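Local coordinates for MTH396 protein (Methanothermobacter thermautotrophicus, PDB 1NXH) that is of unknown function but forms a disulfide-linked homodimer and belongs to the EhaM family of archaeal proteins, at the interface of chains A and B. Residues are numbered along the deposited sequence; one frame, centred on the assembly and turned at random. Chains: chain A/B, MTH396 protein.

Contact 1: the interface of chains A and B. Residues chain A 59, 62-63, 65-66, 69; chain B 78-79, 82-83.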
# COMPACT_ATOMS: atom_id res chain seq x y z
N PHE A 59 18.73 1.67 2.52
CA PHE A 59 17.48 2.38 2.36
C PHE A 59 17.33 2.93 0.94
O PHE A 59 16.26 2.86 0.35
CB PHE A 59 17.42 3.53 3.35
CG PHE A 59 16.13 4.29 3.31
CD1 PHE A 59 15.19 4.12 4.32
CD2 PHE A 59 15.86 5.18 2.26
CE1 PHE A 59 13.98 4.84 4.29
CE2 PHE A 59 14.64 5.90 2.22
CZ PHE A 59 13.71 5.73 3.24
N ALA A 62 16.29 0.37 -1.72
CA ALA A 62 14.97 -0.25 -1.61
C ALA A 62 13.89 0.78 -1.84
O ALA A 62 12.73 0.43 -2.09
CB ALA A 62 14.80 -0.88 -0.26
N ARG A 63 14.26 2.05 -1.75
CA ARG A 63 13.32 3.13 -1.96
C ARG A 63 12.44 2.82 -3.17
O ARG A 63 11.22 2.96 -3.10
CB ARG A 63 14.10 4.45 -2.16
CG ARG A 63 13.30 5.64 -2.69
CD ARG A 63 12.74 6.57 -1.60
NE ARG A 63 12.05 7.72 -2.20
CZ ARG A 63 12.68 8.75 -2.77
NH1 ARG A 63 14.01 8.79 -2.81
NH2 ARG A 63 11.97 9.72 -3.35
N ARG A 65 11.78 -0.21 -4.85
CA ARG A 65 10.98 -1.40 -4.57
C ARG A 65 9.79 -1.05 -3.66
O ARG A 65 8.67 -1.46 -3.92
CB ARG A 65 11.89 -2.43 -3.90
CG ARG A 65 11.20 -3.64 -3.33
CD ARG A 65 12.24 -4.68 -2.94
NE ARG A 65 12.98 -4.37 -1.72
CZ ARG A 65 12.42 -4.32 -0.51
NH1 ARG A 65 11.11 -4.54 -0.36
NH2 ARG A 65 13.16 -4.06 0.56
N CYS A 66 10.06 -0.29 -2.61
CA CYS A 66 9.01 0.07 -1.69
C CYS A 66 7.95 0.99 -2.28
O CYS A 66 6.79 0.99 -1.83
CB CYS A 66 9.62 0.70 -0.44
SG CYS A 66 10.35 -0.52 0.70
N GLU A 69 5.58 -1.10 -4.56
CA GLU A 69 4.62 -1.75 -3.69
C GLU A 69 3.46 -0.81 -3.37
O GLU A 69 2.29 -1.15 -3.57
CB GLU A 69 5.27 -2.18 -2.38
CG GLU A 69 6.12 -3.43 -2.47
CD GLU A 69 6.46 -3.97 -1.10
OE1 GLU A 69 7.36 -4.84 -1.01
OE2 GLU A 69 5.83 -3.53 -0.10
N CYS B 78 6.93 -1.53 4.67
CA CYS B 78 8.02 -1.88 3.75
C CYS B 78 9.31 -1.39 4.40
O CYS B 78 10.36 -2.00 4.27
CB CYS B 78 7.84 -1.19 2.40
SG CYS B 78 8.86 -1.88 1.03
N TRP B 79 9.20 -0.27 5.11
CA TRP B 79 10.33 0.33 5.79
C TRP B 79 10.50 -0.22 7.18
O TRP B 79 11.56 -0.74 7.53
CB TRP B 79 10.15 1.84 5.90
CG TRP B 79 9.84 2.47 4.61
CD1 TRP B 79 8.62 2.91 4.19
CD2 TRP B 79 10.74 2.65 3.52
NE1 TRP B 79 8.71 3.35 2.89
CE2 TRP B 79 10.00 3.21 2.45
CE3 TRP B 79 12.11 2.40 3.33
CZ2 TRP B 79 10.57 3.51 1.21
CZ3 TRP B 79 12.69 2.69 2.09
CH2 TRP B 79 11.91 3.25 1.05
N ASP B 82 10.62 -4.84 6.33
CA ASP B 82 11.54 -5.30 5.30
C ASP B 82 12.89 -4.57 5.35
O ASP B 82 13.95 -5.20 5.33
CB ASP B 82 10.91 -5.15 3.90
CG ASP B 82 9.79 -6.15 3.64
OD1 ASP B 82 9.89 -7.30 4.12
OD2 ASP B 82 8.80 -5.79 2.95
N VAL B 83 12.87 -3.25 5.46
CA VAL B 83 14.11 -2.49 5.47
C VAL B 83 14.76 -2.21 6.80
O VAL B 83 15.83 -2.73 7.09
CB VAL B 83 13.94 -1.15 4.73
CG1 VAL B 83 15.19 -0.30 4.91
CG2 VAL B 83 13.68 -1.40 3.23
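B:Trp79 is the apolar centre of this patch of the two-fold homodimer interface, with 80 Å² of its surface hidden by the other chain. Its CG lies beside the backbone N, which sends the indole between A:Phe59 and A:Cys66. One face of the indole stacks on the phenyl ring of A:Phe59: the ring planes are 19° apart and the centroid of the A:Phe59 ring is 4.2 Å from that of the indole's six-membered ring. The overlap is displaced toward the rims, and A:Phe59 CZ lies 3.4 Å from B:Trp79 CZ3. A:Phe59 reaches this position with CG anti to its backbone N.

The opposite indole face is covered by A:Cys66, whose CB is 3.4 Å from B:Trp79 CZ2. An alanine in place of B:Trp79 would remove the indole from between the phenyl ring and the disulfide, and would probably loosen the packing around that crosslink. Beside this core, B:Val83 CG2 meets the methyl CB of A:Ala62 at 3.7 Å and also passes the guanidinium of A:Arg65.

The covalent tie is an interchain disulfide, A:Cys66 SG to B:Cys78 SG at 2.0 Å, although B:Cys78 is poorly ordered. A:Cys66 SG turned beside its backbone N (chi1 -78°) and B:Cys78 SG turned anti to its own (chi1 -164°) bring the sulfurs together.

At the rim no nitrogen or oxygen makes a polar bond across the interface. The poorly ordered B:Asp82 brings OD2 to 4.2 Å from A:Arg65 NH1, opposite charges that may attract weakly but form no salt bridge. Within chain A, A:Glu69 OE1 lies in the guanidinium plane of A:Arg65, 3.8 Å from NH1, in a long salt bridge.

Contact 2: the interface of chains A and B. Residues chain A 80, 83-84, 86; chain B 24, 28, 39, 43, 47, 55, 58-59.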
# COMPACT_ATOMS: atom_id res chain seq x y z
N LEU A 80 -7.27 -5.20 -10.02
CA LEU A 80 -7.20 -5.00 -11.45
C LEU A 80 -6.32 -6.00 -12.17
O LEU A 80 -6.54 -6.28 -13.34
CB LEU A 80 -6.73 -3.58 -11.74
CG LEU A 80 -7.88 -2.59 -11.87
CD1 LEU A 80 -9.05 -3.04 -11.03
CD2 LEU A 80 -7.41 -1.22 -11.46
N VAL A 83 -6.20 -10.36 -9.49
CA VAL A 83 -7.51 -11.00 -9.38
C VAL A 83 -8.38 -10.99 -10.62
O VAL A 83 -8.67 -12.03 -11.18
CB VAL A 83 -8.33 -10.36 -8.26
CG1 VAL A 83 -9.62 -11.10 -8.10
CG2 VAL A 83 -7.56 -10.36 -6.98
N MSE A 84 -8.82 -9.80 -11.03
CA MSE A 84 -9.69 -9.70 -12.18
C MSE A 84 -8.94 -9.83 -13.51
O MSE A 84 -9.45 -10.41 -14.47
CB MSE A 84 -10.47 -8.38 -12.12
CG MSE A 84 -11.16 -8.18 -10.77
SE MSE A 84 -12.42 -6.72 -10.68
CE MSE A 84 -11.29 -5.32 -10.07
N ILE A 86 -8.08 -7.35 -15.41
CA ILE A 86 -8.61 -6.31 -16.28
C ILE A 86 -7.43 -5.60 -16.96
O ILE A 86 -7.58 -4.99 -18.03
CB ILE A 86 -9.38 -5.28 -15.46
CG1 ILE A 86 -10.62 -5.92 -14.85
CG2 ILE A 86 -9.72 -4.08 -16.31
CD1 ILE A 86 -11.33 -5.00 -13.89
N VAL B 24 -17.87 -5.26 -5.24
CA VAL B 24 -16.87 -4.93 -6.23
C VAL B 24 -17.05 -3.63 -7.01
O VAL B 24 -16.23 -2.71 -6.92
CB VAL B 24 -16.75 -6.08 -7.24
CG1 VAL B 24 -15.82 -5.69 -8.38
CG2 VAL B 24 -16.24 -7.32 -6.54
N LEU B 28 -14.82 -0.46 -5.50
CA LEU B 28 -13.74 0.07 -6.31
C LEU B 28 -14.02 1.51 -6.71
O LEU B 28 -14.04 1.86 -7.90
CB LEU B 28 -13.51 -0.80 -7.55
CG LEU B 28 -12.69 -2.09 -7.39
CD1 LEU B 28 -12.24 -2.60 -8.75
CD2 LEU B 28 -11.45 -1.82 -6.55
N PHE B 39 -17.11 2.56 -14.77
CA PHE B 39 -16.41 1.35 -14.38
C PHE B 39 -17.18 0.13 -14.88
O PHE B 39 -16.62 -0.76 -15.52
CB PHE B 39 -16.25 1.28 -12.86
CG PHE B 39 -15.34 0.18 -12.40
CD1 PHE B 39 -14.10 -0.03 -13.02
CD2 PHE B 39 -15.71 -0.67 -11.35
CE1 PHE B 39 -13.23 -1.08 -12.61
CE2 PHE B 39 -14.86 -1.72 -10.93
CZ PHE B 39 -13.62 -1.92 -11.57
N LEU B 43 -15.76 -2.76 -17.18
CA LEU B 43 -15.79 -4.18 -16.88
C LEU B 43 -16.49 -4.86 -18.06
O LEU B 43 -15.98 -5.83 -18.63
CB LEU B 43 -16.56 -4.44 -15.58
CG LEU B 43 -15.89 -4.00 -14.28
CD1 LEU B 43 -16.92 -4.00 -13.16
CD2 LEU B 43 -14.75 -4.94 -13.94
N LEU B 47 -13.82 -7.66 -19.43
CA LEU B 47 -14.07 -9.06 -19.13
C LEU B 47 -15.14 -9.73 -19.98
O LEU B 47 -16.17 -9.13 -20.28
CB LEU B 47 -14.39 -9.21 -17.65
CG LEU B 47 -13.14 -9.00 -16.81
CD1 LEU B 47 -13.44 -8.11 -15.61
CD2 LEU B 47 -12.59 -10.35 -16.39
N LEU B 55 -15.66 -14.80 -11.44
CA LEU B 55 -14.92 -13.84 -10.64
C LEU B 55 -15.31 -13.70 -9.16
O LEU B 55 -14.46 -13.88 -8.29
CB LEU B 55 -14.94 -12.47 -11.32
CG LEU B 55 -14.18 -12.32 -12.66
CD1 LEU B 55 -14.18 -10.86 -13.11
CD2 LEU B 55 -12.74 -12.83 -12.53
N ARG B 58 -13.70 -16.23 -6.69
CA ARG B 58 -12.27 -15.98 -6.68
C ARG B 58 -12.03 -14.65 -5.97
O ARG B 58 -11.00 -14.47 -5.33
CB ARG B 58 -11.74 -15.91 -8.11
CG ARG B 58 -10.24 -15.87 -8.22
CD ARG B 58 -9.85 -15.15 -9.50
NE ARG B 58 -9.35 -16.03 -10.56
CZ ARG B 58 -8.84 -15.60 -11.72
NH1 ARG B 58 -8.75 -14.30 -11.98
NH2 ARG B 58 -8.38 -16.47 -12.62
N PHE B 59 -12.99 -13.74 -6.11
CA PHE B 59 -12.92 -12.41 -5.49
C PHE B 59 -12.95 -12.50 -3.98
O PHE B 59 -12.12 -11.90 -3.29
CB PHE B 59 -14.10 -11.53 -5.91
CG PHE B 59 -13.98 -10.94 -7.27
CD1 PHE B 59 -14.96 -10.06 -7.74
CD2 PHE B 59 -12.89 -11.23 -8.09
CE1 PHE B 59 -14.86 -9.48 -9.00
CE2 PHE B 59 -12.78 -10.65 -9.36
CZ PHE B 59 -13.77 -9.78 -9.81
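Apolar packing dominates this patch of the homodimer interface, where A:Met84, a poorly ordered selenomethionine, inserts into a pocket of chain B and has 92 Å² of its surface hidden there. Its CG lies beside the backbone N (chi1 -51°), and the chain runs on extended to SE before bending at chi3. The shaft crosses B:Phe59 at about a right angle, with SE 3.5 Å from CZ of that ring, itself poorly ordered. Beyond the selenium, the terminal methyl meets B:Leu28 tip to tip, and B:Val24 and B:Phe39 lie farther out around the same end.

Two branched residues pack on either side of A:Met84. A:Val83 crosses B:Phe59 obliquely and brings CG1, the methyl anti to its backbone N, within 3.3 Å of ring atom CD2. A:Ile86 uses its longer branch: CD1 touches B:Leu43 CD2 at 3.4 Å, while CG1 meets the CD1 methyl of B:Leu47. Within chain B, B:Leu55 CB lies 3.3 Å above one face of the B:Phe59 ring, toward its rim, on the side away from A:Met84. B:Leu43 CG sits over the centre of the B:Phe39 ring.

A hydrogen bond runs from B:Arg58 NH1 to the backbone O of A:Val83, modelled at 2.4 Å, a shortness that carries no weight at this resolution. The donor approaches nearly along the C=O axis (165°), and the oxygen lies close to the guanidinium plane; the angle at the hydrogen is a bent 128°.

In the fold, chain A contributes the end of helix 77-83 and the loop that follows, which dock among helices 18-25, 37-46 and 49-60 of chain B and their adjoining loops.

Contact 1 and contact 2 have C-alpha centres about 28 Å apart within one two-fold interface, so each recurs with the chains exchanged. The same segments serve both: helix 77-83 is the chain B side of contact 1 and, with its following loop, the chain A side of contact 2. Phe59 on helix 49-60 serves both, from chain A in contact 1 and chain B in contact 2. Val83 is shared too, packing against Phe59 in contact 2 and against Ala62 and Arg65 in contact 1. Each helix 77-83 therefore carries a disulfide cysteine near its start and the shared Val83 at its end, consistent with a crosslinked homodimer.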